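Sel1 repeat family protein (Pseudomonas aeruginosa, PDB 6LCH) probably acts as an immunity protein that protects the bacterium against PldB, an effector of the type VI secretion system. Local coordinates at residues K185-Y190 and Y253-H258. Numbering follows the deposited sequence.
Sequences KALVYY and YPLPPH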
ATOM      1  N   LYS A 185      17.427 -12.340  -2.922  1.00 10.44           N
ATOM      2  CA  LYS A 185      16.911 -11.489  -1.856  1.00 10.36           C
ATOM      3  C   LYS A 185      15.744 -10.647  -2.345  1.00  7.76           C
ATOM      4  O   LYS A 185      14.830 -10.345  -1.570  1.00  8.95           O
ATOM      5  CB  LYS A 185      18.019 -10.594  -1.308  1.00 11.51           C
ATOM      6  CG  LYS A 185      17.655  -9.880  -0.022  1.00 12.58           C
ATOM      7  CD  LYS A 185      18.895  -9.361   0.671  1.00 17.07           C
ATOM      8  CE  LYS A 185      19.000  -9.883   2.086  1.00 18.94           C
ATOM      9  NZ  LYS A 185      20.316  -9.522   2.679  1.00 21.66           N
ATOM     10  N   ALA A 186      15.756 -10.263  -3.623  1.00  7.22           N
ATOM     11  CA  ALA A 186      14.614  -9.562  -4.193  1.00  6.78           C
ATOM     12  C   ALA A 186      13.386 -10.458  -4.215  1.00  6.92           C
ATOM     13  O   ALA A 186      12.280 -10.016  -3.884  1.00  5.89           O
ATOM     14  CB  ALA A 186      14.945  -9.073  -5.604  1.00  6.70           C
ATOM     15  N   LEU A 187      13.570 -11.727  -4.587  1.00  5.48           N
ATOM     16  CA  LEU A 187      12.453 -12.664  -4.643  1.00  7.80           C
ATOM     17  C   LEU A 187      11.857 -12.910  -3.263  1.00  8.23           C
ATOM     18  O   LEU A 187      10.646 -13.126  -3.143  1.00 10.87           O
ATOM     19  CB  LEU A 187      12.916 -13.979  -5.271  1.00  9.36           C
ATOM     20  CG  LEU A 187      11.871 -14.844  -5.978  1.00 12.59           C
ATOM     21  CD1 LEU A 187      11.251 -14.106  -7.158  1.00 10.05           C
ATOM     22  CD2 LEU A 187      12.498 -16.149  -6.436  1.00 11.67           C
ATOM     23  N   VAL A 188      12.686 -12.894  -2.217  1.00  8.52           N
ATOM     24  CA  VAL A 188      12.176 -13.065  -0.858  1.00  7.13           C
ATOM     25  C   VAL A 188      11.197 -11.948  -0.520  1.00  8.40           C
ATOM     26  O   VAL A 188      10.120 -12.185   0.040  1.00 11.78           O
ATOM     27  CB  VAL A 188      13.337 -13.120   0.151  1.00  8.68           C
ATOM     28  CG1 VAL A 188      12.817 -12.941   1.579  1.00 10.86           C
ATOM     29  CG2 VAL A 188      14.098 -14.429   0.015  1.00  9.44           C
ATOM     30  N   TYR A 189      11.549 -10.713  -0.883  1.00  8.58           N
ATOM     31  CA  TYR A 189      10.740  -9.560  -0.508  1.00  8.74           C
ATOM     32  C   TYR A 189       9.504  -9.407  -1.387  1.00  7.56           C
ATOM     33  O   TYR A 189       8.457  -8.953  -0.910  1.00  6.24           O
ATOM     34  CB  TYR A 189      11.594  -8.299  -0.551  1.00  7.15           C
ATOM     35  CG  TYR A 189      12.315  -8.054   0.748  1.00  8.76           C
ATOM     36  CD1 TYR A 189      13.696  -7.926   0.793  1.00  9.23           C
ATOM     37  CD2 TYR A 189      11.609  -7.976   1.938  1.00  9.88           C
ATOM     38  CE1 TYR A 189      14.350  -7.703   1.995  1.00 11.73           C
ATOM     39  CE2 TYR A 189      12.248  -7.760   3.136  1.00  9.20           C
ATOM     40  CZ  TYR A 189      13.614  -7.620   3.161  1.00 11.78           C
ATOM     41  OH  TYR A 189      14.232  -7.400   4.363  1.00 13.24           O
ATOM     42  N   TYR A 190       9.609  -9.746  -2.675  1.00  5.67           N
ATOM     43  CA  TYR A 190       8.411  -9.791  -3.507  1.00  7.42           C
ATOM     44  C   TYR A 190       7.407 -10.790  -2.948  1.00  7.79           C
ATOM     45  O   TYR A 190       6.195 -10.539  -2.958  1.00  7.11           O
ATOM     46  CB  TYR A 190       8.768 -10.159  -4.947  1.00  6.48           C
ATOM     47  CG  TYR A 190       9.360  -9.042  -5.785  1.00  6.09           C
ATOM     48  CD1 TYR A 190       8.643  -7.881  -6.052  1.00  5.94           C
ATOM     49  CD2 TYR A 190      10.629  -9.165  -6.328  1.00  6.76           C
ATOM     50  CE1 TYR A 190       9.188  -6.868  -6.833  1.00  7.77           C
ATOM     51  CE2 TYR A 190      11.180  -8.162  -7.101  1.00  6.24           C
ATOM     52  CZ  TYR A 190      10.460  -7.020  -7.355  1.00  6.00           C
ATOM     53  OH  TYR A 190      11.027  -6.032  -8.129  1.00  7.06           O
ATOM     54  N   TYR A 253       5.208 -22.535  -0.109  1.00 17.29           N
ATOM     55  CA  TYR A 253       5.992 -22.547  -1.345  1.00 19.86           C
ATOM     56  C   TYR A 253       7.333 -21.858  -1.122  1.00 18.04           C
ATOM     57  O   TYR A 253       7.515 -20.694  -1.482  1.00 16.14           O
ATOM     58  CB  TYR A 253       5.234 -21.862  -2.485  1.00 18.45           C
ATOM     59  CG  TYR A 253       3.875 -22.450  -2.770  1.00 18.63           C
ATOM     60  CD1 TYR A 253       3.730 -23.519  -3.644  1.00 19.09           C
ATOM     61  CD2 TYR A 253       2.735 -21.930  -2.172  1.00 19.57           C
ATOM     62  CE1 TYR A 253       2.490 -24.057  -3.909  1.00 19.44           C
ATOM     63  CE2 TYR A 253       1.493 -22.461  -2.432  1.00 18.25           C
ATOM     64  CZ  TYR A 253       1.375 -23.525  -3.299  1.00 16.71           C
ATOM     65  OH  TYR A 253       0.135 -24.060  -3.567  1.00 21.28           O
ATOM     66  N   PRO A 254       8.294 -22.564  -0.530  1.00 22.12           N
ATOM     67  CA  PRO A 254       9.642 -21.985  -0.415  1.00 20.81           C
ATOM     68  C   PRO A 254      10.212 -21.675  -1.791  1.00 20.91           C
ATOM     69  O   PRO A 254      10.012 -22.420  -2.752  1.00 14.14           O
ATOM     70  CB  PRO A 254      10.441 -23.080   0.304  1.00 21.04           C
ATOM     71  CG  PRO A 254       9.620 -24.326   0.173  1.00 25.17           C
ATOM     72  CD  PRO A 254       8.195 -23.876   0.122  1.00 19.31           C
ATOM     73  N   LEU A 255      10.912 -20.549  -1.883  1.00 20.54           N
ATOM     74  CA  LEU A 255      11.357 -20.060  -3.179  1.00 20.33           C
ATOM     75  C   LEU A 255      12.473 -20.945  -3.731  1.00 18.36           C
ATOM     76  O   LEU A 255      13.349 -21.386  -2.980  1.00 18.19           O
ATOM     77  CB  LEU A 255      11.836 -18.614  -3.070  1.00 18.15           C
ATOM     78  CG  LEU A 255      10.722 -17.611  -2.764  1.00 16.30           C
ATOM     79  CD1 LEU A 255      11.302 -16.299  -2.267  1.00 16.09           C
ATOM     80  CD2 LEU A 255       9.846 -17.393  -3.990  1.00 13.68           C
ATOM     81  N   PRO A 256      12.471 -21.217  -5.032  1.00 17.94           N
ATOM     82  CA  PRO A 256      13.508 -22.067  -5.619  1.00 16.07           C
ATOM     83  C   PRO A 256      14.863 -21.391  -5.556  1.00 18.50           C
ATOM     84  O   PRO A 256      14.950 -20.161  -5.413  1.00 15.68           O
ATOM     85  CB  PRO A 256      13.043 -22.237  -7.072  1.00 16.02           C
ATOM     86  CG  PRO A 256      12.222 -21.026  -7.340  1.00 17.77           C
ATOM     87  CD  PRO A 256      11.519 -20.727  -6.042  1.00 15.49           C
ATOM     88  N   PRO A 257      15.945 -22.155  -5.655  1.00 20.25           N
ATOM     89  CA  PRO A 257      17.262 -21.538  -5.821  1.00 24.53           C
ATOM     90  C   PRO A 257      17.383 -20.898  -7.195  1.00 20.34           C
ATOM     91  O   PRO A 257      16.590 -21.151  -8.106  1.00 20.53           O
ATOM     92  CB  PRO A 257      18.229 -22.714  -5.665  1.00 26.72           C
ATOM     93  CG  PRO A 257      17.432 -23.902  -6.081  1.00 24.34           C
ATOM     94  CD  PRO A 257      16.022 -23.626  -5.628  1.00 25.40           C
ATOM     95  N   HIS A 258      18.385 -20.044  -7.325  1.00 21.63           N
ATOM     96  CA  HIS A 258      18.706 -19.377  -8.581  1.00 24.05           C
ATOM     97  C   HIS A 258      19.888 -20.069  -9.237  1.00 27.03           C
ATOM     98  O   HIS A 258      20.852 -20.414  -8.539  1.00 30.76           O
ATOM     99  CB  HIS A 258      19.033 -17.906  -8.338  1.00 23.06           C
ATOM    100  CG  HIS A 258      19.097 -17.081  -9.586  1.00 22.90           C
ATOM    101  ND1 HIS A 258      20.227 -17.009 -10.372  1.00 31.03           N
ATOM    102  CD2 HIS A 258      18.175 -16.288 -10.180  1.00 18.65           C
ATOM    103  CE1 HIS A 258      19.997 -16.210 -11.398  1.00 26.10           C
ATOM    104  NE2 HIS A 258      18.759 -15.758 -11.305  1.00 16.54           N
TER
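The flat peptide group linking Leu187 to Val188 offers one face to Leu255, whose CD1 sits over it, 3.6 Å from Leu187 C; the opposite face turns inward to the helix axis. Leu255 CD1 also lies 3.4 Å from Leu187 O, coming from above the amide plane, so this methyl packs on the carbonyl without a hydrogen bond. At the edges of this platform the two side chains flank the intruder. Leu187 CG approaches Leu255 CD2 at 3.8 Å on one flank, while Val188 CG2 meets Leu255 CD1 more loosely, at 4.1 Å. With its CG anti to the carbonyl carbon (chi1 -68°), Leu255 places both methyls against the helix, illustrating how one branched side chain can join a proline-rich loop to a helical surface by apolar contact. Leu187 is buried and also touches Val208, Met219 and Tyr221, whereas Val188 lies at the exposed margin. Next along the helix, Gln191 NE2 adds a polar link to Tyr253 O, and His258 NE2 bonds to Met219 O. Helix 183-195 falls within the sequence range of a Sel1 repeat, a TPR-clan family; the loop after helix 249-252 touches it through Leu255, in an all-helical Sel1-type repeat fold.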